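Local atomic coordinates of NreA protein (Staphylococcus carnosus subsp. carnosus TM300, PDB entry 4IUH), a protein that functions as a cytosolic GAF-domain nitrate receptor in the nitrate regulation system of staphylococci. Residues I91-D96 with R141-G146; R128-L133 with G157-E162; D27-I32 with A41-P46. All coordinates share one frame; numbering follows the deposited sequence.

Contact 1: residues I91-D96 with R141-G146; sequences IVEDVD and RPLPEG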
# COMPACT_ATOMS: atom_id res chain seq x y z
N ILE A 91 0.47 8.15 -6.30
CA ILE A 91 1.77 7.86 -6.88
C ILE A 91 2.81 8.87 -6.41
O ILE A 91 2.63 10.08 -6.57
CB ILE A 91 1.72 7.84 -8.41
CG1 ILE A 91 0.79 6.72 -8.88
CG2 ILE A 91 3.11 7.65 -8.99
CD1 ILE A 91 0.11 7.01 -10.19
N VAL A 92 3.89 8.37 -5.81
CA VAL A 92 4.96 9.24 -5.35
C VAL A 92 6.29 8.81 -5.95
O VAL A 92 6.91 7.86 -5.47
CB VAL A 92 5.07 9.23 -3.83
CG1 VAL A 92 6.11 10.27 -3.39
CG2 VAL A 92 3.72 9.51 -3.20
N GLU A 93 6.73 9.52 -6.98
CA GLU A 93 7.99 9.20 -7.66
C GLU A 93 9.18 9.46 -6.75
O GLU A 93 10.17 8.73 -6.80
CB GLU A 93 8.13 10.02 -8.95
CG GLU A 93 6.93 9.96 -9.88
CD GLU A 93 6.93 8.73 -10.78
OE1 GLU A 93 7.87 7.90 -10.68
OE2 GLU A 93 5.99 8.60 -11.60
N ASP A 94 9.09 10.51 -5.93
CA ASP A 94 10.21 10.95 -5.09
C ASP A 94 9.71 11.36 -3.71
O ASP A 94 9.28 12.50 -3.50
CB ASP A 94 10.95 12.11 -5.77
CG ASP A 94 12.26 12.47 -5.09
OD1 ASP A 94 12.46 12.14 -3.90
OD2 ASP A 94 13.12 13.11 -5.75
N VAL A 95 9.79 10.43 -2.77
CA VAL A 95 9.25 10.65 -1.44
C VAL A 95 9.92 11.82 -0.73
O VAL A 95 9.24 12.68 -0.15
CB VAL A 95 9.33 9.37 -0.58
CG1 VAL A 95 8.98 9.68 0.86
CG2 VAL A 95 8.40 8.30 -1.14
N ASP A 96 11.25 11.88 -0.78
CA ASP A 96 12.01 12.91 -0.09
C ASP A 96 11.64 14.32 -0.54
O ASP A 96 11.65 15.25 0.26
CB ASP A 96 13.51 12.69 -0.29
CG ASP A 96 13.99 11.38 0.26
OD1 ASP A 96 13.44 10.94 1.29
OD2 ASP A 96 14.92 10.77 -0.33
N ARG A 141 15.80 4.20 -6.21
CA ARG A 141 15.36 3.44 -7.38
C ARG A 141 14.00 3.92 -7.87
O ARG A 141 13.05 3.93 -7.11
CB ARG A 141 15.30 1.94 -7.08
CG ARG A 141 16.64 1.34 -6.72
CD ARG A 141 16.50 -0.07 -6.16
NE ARG A 141 17.71 -0.42 -5.41
CZ ARG A 141 17.77 -0.58 -4.09
NH1 ARG A 141 16.68 -0.46 -3.35
NH2 ARG A 141 18.93 -0.88 -3.52
N PRO A 142 13.92 4.31 -9.14
CA PRO A 142 12.67 4.86 -9.69
C PRO A 142 11.55 3.83 -9.71
O PRO A 142 11.83 2.63 -9.73
CB PRO A 142 13.05 5.23 -11.12
CG PRO A 142 14.54 5.31 -11.13
CD PRO A 142 14.99 4.30 -10.15
N LEU A 143 10.31 4.30 -9.69
CA LEU A 143 9.17 3.44 -9.95
C LEU A 143 9.32 2.87 -11.36
O LEU A 143 9.66 3.60 -12.29
CB LEU A 143 7.87 4.23 -9.87
CG LEU A 143 7.48 4.79 -8.51
CD1 LEU A 143 6.23 5.66 -8.64
CD2 LEU A 143 7.25 3.66 -7.50
N PRO A 144 9.07 1.56 -11.51
CA PRO A 144 9.14 0.94 -12.84
C PRO A 144 8.15 1.59 -13.78
O PRO A 144 7.08 2.03 -13.35
CB PRO A 144 8.74 -0.52 -12.57
CG PRO A 144 8.08 -0.52 -11.25
CD PRO A 144 8.69 0.61 -10.46
N GLU A 145 8.50 1.67 -15.06
CA GLU A 145 7.66 2.34 -16.03
C GLU A 145 6.29 1.67 -16.16
O GLU A 145 6.20 0.45 -16.27
CB GLU A 145 8.35 2.39 -17.40
CG GLU A 145 7.51 3.04 -18.48
CD GLU A 145 8.33 3.39 -19.70
OE1 GLU A 145 9.46 3.90 -19.53
OE2 GLU A 145 7.85 3.14 -20.83
N GLY A 146 5.24 2.48 -16.14
CA GLY A 146 3.90 1.98 -16.32
C GLY A 146 3.26 1.50 -15.03
O GLY A 146 2.07 1.19 -15.00
O HOH W 1 10.18 7.00 -9.40
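Leu143 points its CB toward strand 90-92, and its branch CD1 does most of the touching. Two side chains meet this methyl. From the strand, Ile91 brings its branch CG2, and Ile91 CG2 lies 3.7 Å from Leu143 CD1. From the turn after the strand comes Glu93. Its chain is bent at chi2 (-83°), which swings the carboxylate back toward the leucine. Leu143 CD1 then sits over one face of that flat group, 3.4 Å from Glu93 OE1 and 3.8 Å from Glu93 CD. Both side chains slant across the leucine rather than run along it.

The polar part of the contact goes through one water. It accepts from Leu143 N at 2.7 Å. It donates to Glu93 OE1 at 2.8 Å and to Glu93 O at 3.1 Å. The loop backbone is thus tied to both the main chain and the carboxylate of Glu93, and OE1 has a polar partner beside its methyl neighbour.

Strand 90-92 is an outermost strand of the sheet and pairs with strand 115-125, where Val92 and Met118 share a backbone hydrogen bond. Leu143 rests on Ala117 and Val119 of that same strand and on Phe38. The contact thereby joins the loop after strand 128-138 to the edge of the GAF-domain sheet. Asp94 follows Glu93 and is the N-cap of helix 95-98.

Contact 2: residues R128-L133 with G157-E162; sequences RVYGAL and GSFTDE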
# COMPACT_ATOMS: atom_id res chain seq x y z
N ARG A 128 -17.31 -1.61 -3.41
CA ARG A 128 -16.86 -0.71 -2.35
C ARG A 128 -15.34 -0.74 -2.14
O ARG A 128 -14.70 -1.78 -2.31
CB ARG A 128 -17.58 -1.03 -1.04
N VAL A 129 -14.77 0.40 -1.76
CA VAL A 129 -13.35 0.48 -1.43
C VAL A 129 -13.14 -0.27 -0.14
O VAL A 129 -14.02 -0.30 0.71
CB VAL A 129 -12.88 1.94 -1.24
CG1 VAL A 129 -11.39 2.05 -1.51
CG2 VAL A 129 -13.65 2.88 -2.15
N TYR A 130 -11.97 -0.87 0.03
CA TYR A 130 -11.79 -1.83 1.11
C TYR A 130 -10.42 -1.74 1.76
O TYR A 130 -10.31 -1.52 2.97
CB TYR A 130 -12.01 -3.23 0.55
CG TYR A 130 -12.11 -4.31 1.59
CD1 TYR A 130 -11.08 -5.23 1.76
CD2 TYR A 130 -13.24 -4.43 2.39
CE1 TYR A 130 -11.17 -6.24 2.71
CE2 TYR A 130 -13.34 -5.44 3.34
CZ TYR A 130 -12.30 -6.34 3.49
OH TYR A 130 -12.40 -7.34 4.44
N GLY A 131 -9.37 -1.92 0.97
CA GLY A 131 -8.02 -1.93 1.50
C GLY A 131 -7.07 -1.19 0.59
O GLY A 131 -7.49 -0.39 -0.23
N ALA A 132 -5.78 -1.46 0.75
CA ALA A 132 -4.79 -0.80 -0.09
C ALA A 132 -3.61 -1.71 -0.37
O ALA A 132 -3.17 -2.48 0.49
CB ALA A 132 -4.32 0.50 0.57
N LEU A 133 -3.10 -1.64 -1.59
CA LEU A 133 -1.85 -2.29 -1.93
C LEU A 133 -0.78 -1.22 -2.04
O LEU A 133 -0.98 -0.21 -2.72
CB LEU A 133 -1.97 -3.06 -3.25
CG LEU A 133 -0.66 -3.60 -3.81
CD1 LEU A 133 -0.09 -4.71 -2.92
CD2 LEU A 133 -0.80 -4.08 -5.26
N GLY A 157 -6.47 -12.23 -5.72
CA GLY A 157 -7.73 -12.78 -5.26
C GLY A 157 -8.96 -12.10 -5.84
O GLY A 157 -9.06 -11.90 -7.05
N SER A 158 -9.89 -11.74 -4.97
CA SER A 158 -11.15 -11.14 -5.38
C SER A 158 -11.07 -9.61 -5.45
O SER A 158 -12.05 -8.95 -5.78
CB SER A 158 -12.27 -11.55 -4.42
OG SER A 158 -12.10 -10.94 -3.14
N PHE A 159 -9.90 -9.06 -5.15
CA PHE A 159 -9.75 -7.61 -5.15
C PHE A 159 -9.60 -7.06 -6.57
O PHE A 159 -9.05 -7.72 -7.45
CB PHE A 159 -8.56 -7.18 -4.29
CG PHE A 159 -8.72 -7.51 -2.83
CD1 PHE A 159 -9.89 -7.18 -2.16
CD2 PHE A 159 -7.72 -8.17 -2.14
CE1 PHE A 159 -10.04 -7.49 -0.82
CE2 PHE A 159 -7.86 -8.48 -0.80
CZ PHE A 159 -9.03 -8.14 -0.14
N THR A 160 -10.12 -5.86 -6.78
CA THR A 160 -9.91 -5.14 -8.02
C THR A 160 -9.43 -3.74 -7.66
O THR A 160 -9.38 -3.38 -6.47
CB THR A 160 -11.19 -5.06 -8.88
OG1 THR A 160 -12.19 -4.31 -8.19
CG2 THR A 160 -11.73 -6.45 -9.21
N ASP A 161 -9.07 -2.95 -8.67
CA ASP A 161 -8.68 -1.57 -8.40
C ASP A 161 -9.78 -0.60 -8.81
O ASP A 161 -10.91 -1.01 -9.07
CB ASP A 161 -7.33 -1.23 -9.03
CG ASP A 161 -7.27 -1.53 -10.52
OD1 ASP A 161 -6.22 -2.02 -10.98
OD2 ASP A 161 -8.26 -1.27 -11.23
N GLU A 162 -9.44 0.69 -8.85
CA GLU A 162 -10.43 1.73 -9.09
C GLU A 162 -10.85 1.82 -10.55
O GLU A 162 -11.90 2.38 -10.88
CB GLU A 162 -9.90 3.09 -8.61
CG GLU A 162 -8.80 3.70 -9.48
CD GLU A 162 -7.41 3.15 -9.19
OE1 GLU A 162 -6.43 3.92 -9.34
OE2 GLU A 162 -7.28 1.96 -8.81
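The backbones of strand residue Tyr130 and loop residue Phe159 stay well apart, with Tyr130 CA and Phe159 CA 8.8 Å from each other, so the two aromatic rings span the gap. At this point the strand carries a classic beta bulge. Tyr130 and Gly131 both face Leu123 of strand 115-125, and Tyr130 has a psi of -59°, far from that of a regular strand.

Tyr130 holds CG anti to its backbone N (chi1 -169°), and its CB points toward the loop. Phe159 does not start in the same way. Its first bond does not aim at the strand, but the far end of its ring comes nearer. The two ring planes are close to parallel, tilted by 30°. They are slid apart, with centroids 5.8 Å from each other, so there is little overlap. Contact is through CD1 and CE1 of Tyr130 and CE1 and CZ of Phe159, which meet obliquely. Tyr130 CD1 lies 3.6 Å from Phe159 CE1, and Tyr130 CE1 lies 3.9 Å from the same atom. Phe159 CZ is 4.0 Å from Tyr130 CD1. The contact is apolar and small.

Both rings also reach Leu45 of strand 40-47, the neighbour of strand 128-138 in the sheet. Phe159 meets the ring of Tyr25 at the start of helix 25-36 as well. Beyond it, Thr160 bonds through its backbone to Trp124 of strand 115-125, and Asp161 forms a salt bridge with Arg151. The C-terminal loop is therefore joined to three strands of the sheet and to the N-terminal helix.

Contact 3: residues D27-I32 with A41-P46; sequences DALDEI and AAIALP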
# COMPACT_ATOMS: atom_id res chain seq x y z
N ASP A 27 1.72 -15.20 -0.79
CA ASP A 27 2.30 -15.68 -2.04
C ASP A 27 1.98 -14.73 -3.19
O ASP A 27 2.84 -14.45 -4.03
CB ASP A 27 1.80 -17.09 -2.37
CG ASP A 27 2.09 -18.10 -1.25
OD1 ASP A 27 3.15 -18.75 -1.30
OD2 ASP A 27 1.24 -18.25 -0.34
N ALA A 28 0.74 -14.26 -3.24
CA ALA A 28 0.33 -13.35 -4.31
C ALA A 28 1.09 -12.03 -4.23
O ALA A 28 1.47 -11.46 -5.25
CB ALA A 28 -1.18 -13.11 -4.26
N LEU A 29 1.32 -11.57 -3.00
CA LEU A 29 2.06 -10.34 -2.75
C LEU A 29 3.52 -10.49 -3.18
O LEU A 29 4.08 -9.61 -3.83
CB LEU A 29 2.00 -9.99 -1.27
CG LEU A 29 2.49 -8.61 -0.85
CD1 LEU A 29 1.69 -7.54 -1.56
CD2 LEU A 29 2.40 -8.44 0.66
N ASP A 30 4.12 -11.62 -2.82
CA ASP A 30 5.49 -11.93 -3.22
C ASP A 30 5.65 -11.96 -4.74
O ASP A 30 6.61 -11.42 -5.28
CB ASP A 30 5.96 -13.26 -2.61
CG ASP A 30 6.11 -13.19 -1.10
OD1 ASP A 30 5.99 -14.25 -0.44
OD2 ASP A 30 6.34 -12.09 -0.57
N GLU A 31 4.71 -12.61 -5.42
CA GLU A 31 4.72 -12.65 -6.88
C GLU A 31 4.71 -11.25 -7.47
O GLU A 31 5.54 -10.91 -8.31
CB GLU A 31 3.53 -13.46 -7.41
CG GLU A 31 3.50 -13.60 -8.93
CD GLU A 31 2.84 -12.42 -9.63
OE1 GLU A 31 1.78 -11.94 -9.15
OE2 GLU A 31 3.38 -11.97 -10.67
N ILE A 32 3.77 -10.43 -7.02
CA ILE A 32 3.64 -9.06 -7.51
C ILE A 32 4.95 -8.27 -7.33
O ILE A 32 5.45 -7.67 -8.28
CB ILE A 32 2.48 -8.31 -6.83
CG1 ILE A 32 1.14 -8.93 -7.25
CG2 ILE A 32 2.51 -6.84 -7.18
CD1 ILE A 32 -0.02 -8.60 -6.32
N ALA A 41 6.55 -4.46 -0.83
CA ALA A 41 5.11 -4.50 -1.08
C ALA A 41 4.36 -4.84 0.21
O ALA A 41 4.87 -5.58 1.06
CB ALA A 41 4.78 -5.51 -2.17
N ALA A 42 3.16 -4.30 0.36
CA ALA A 42 2.35 -4.59 1.53
C ALA A 42 0.86 -4.44 1.25
O ALA A 42 0.45 -3.70 0.37
CB ALA A 42 2.76 -3.71 2.70
N ILE A 43 0.05 -5.17 2.02
CA ILE A 43 -1.40 -5.07 1.92
C ILE A 43 -1.98 -4.56 3.23
O ILE A 43 -1.71 -5.12 4.30
CB ILE A 43 -2.07 -6.42 1.56
CG1 ILE A 43 -1.53 -6.95 0.22
CG2 ILE A 43 -3.57 -6.26 1.47
CD1 ILE A 43 -2.02 -8.34 -0.12
N ALA A 44 -2.76 -3.49 3.14
CA ALA A 44 -3.47 -2.94 4.28
C ALA A 44 -4.92 -3.40 4.21
O ALA A 44 -5.59 -3.22 3.19
CB ALA A 44 -3.40 -1.42 4.25
N LEU A 45 -5.41 -3.98 5.30
CA LEU A 45 -6.77 -4.52 5.33
C LEU A 45 -7.49 -4.14 6.62
O LEU A 45 -6.86 -3.95 7.66
CB LEU A 45 -6.75 -6.04 5.15
CG LEU A 45 -6.38 -6.55 3.75
CD1 LEU A 45 -6.07 -8.04 3.78
CD2 LEU A 45 -7.48 -6.26 2.75
N PRO A 46 -8.83 -4.03 6.55
CA PRO A 46 -9.63 -3.72 7.74
C PRO A 46 -9.69 -4.88 8.73
O PRO A 46 -9.68 -6.05 8.33
CB PRO A 46 -11.02 -3.43 7.15
CG PRO A 46 -11.04 -4.16 5.85
CD PRO A 46 -9.64 -4.07 5.32
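The flat group in this contact is the peptide between Ala41 and Ala42. Leu29 of the helix places its branch CD2 over one face of it, 3.8 Å from Ala41 O and 3.9 Å from Ala42 CA. The side chain of Ala42 points away from the helix and touches Trp57 of strand 54-61. No aromatic ring belongs to the two segments, and the rest is aliphatic packing.

The other branch of Leu29 drops between two residues of the strand. Leu29 CD1 is 3.7 Å from Ala41 CB and also 3.7 Å from Ile43 CG1. Ile43 CD1 adds a looser touch at 4.1 Å from the same methyl. The side chains of Leu29 and Ile43 run side by side but head opposite ways. A chi1 of -169° in Leu29 carries CG away from its own backbone N and down to the strand. The segment axes come within 8.5 Å, at 140° between their directions.

Leu29 also touches Tyr59 of strand 54-61 and Leu133 of strand 128-138. Helix 25-36 thus lies on one face of the antiparallel sheet. Asp30 OD2 hydrogen-bonds Ser61 OG, and Glu31 forms a salt bridge with Arg155.

All four touching residues are buried, and the contact between them is apolar. The small Ala41 is consistent with the short axis distance. Such an interface is consistent with hydrophobic burial holding the helix to the GAF sheet.

Overall arrangement
All three contacts reach the same five-stranded antiparallel sheet. Contacts 2 and 3 are neighbours, with centres 11 Å apart, because strands 128-138 and 40-47 lie side by side. Ala132 O and Ala44 N are 2.9 Å apart, a probable hydrogen bond. Leu133 CD1 packs on Leu29 CD1 at 3.6 Å, and Tyr130 CZ on Pro46 CG at 3.4 Å. Contact 1 lies at the far edge. Its centre is about 21 Å from that of contact 2 and about 19 Å from that of contact 3, and it touches neither. Along the chain contacts 1 and 2 cross. The three contacts pack a helix and two loops against the GAF sheet.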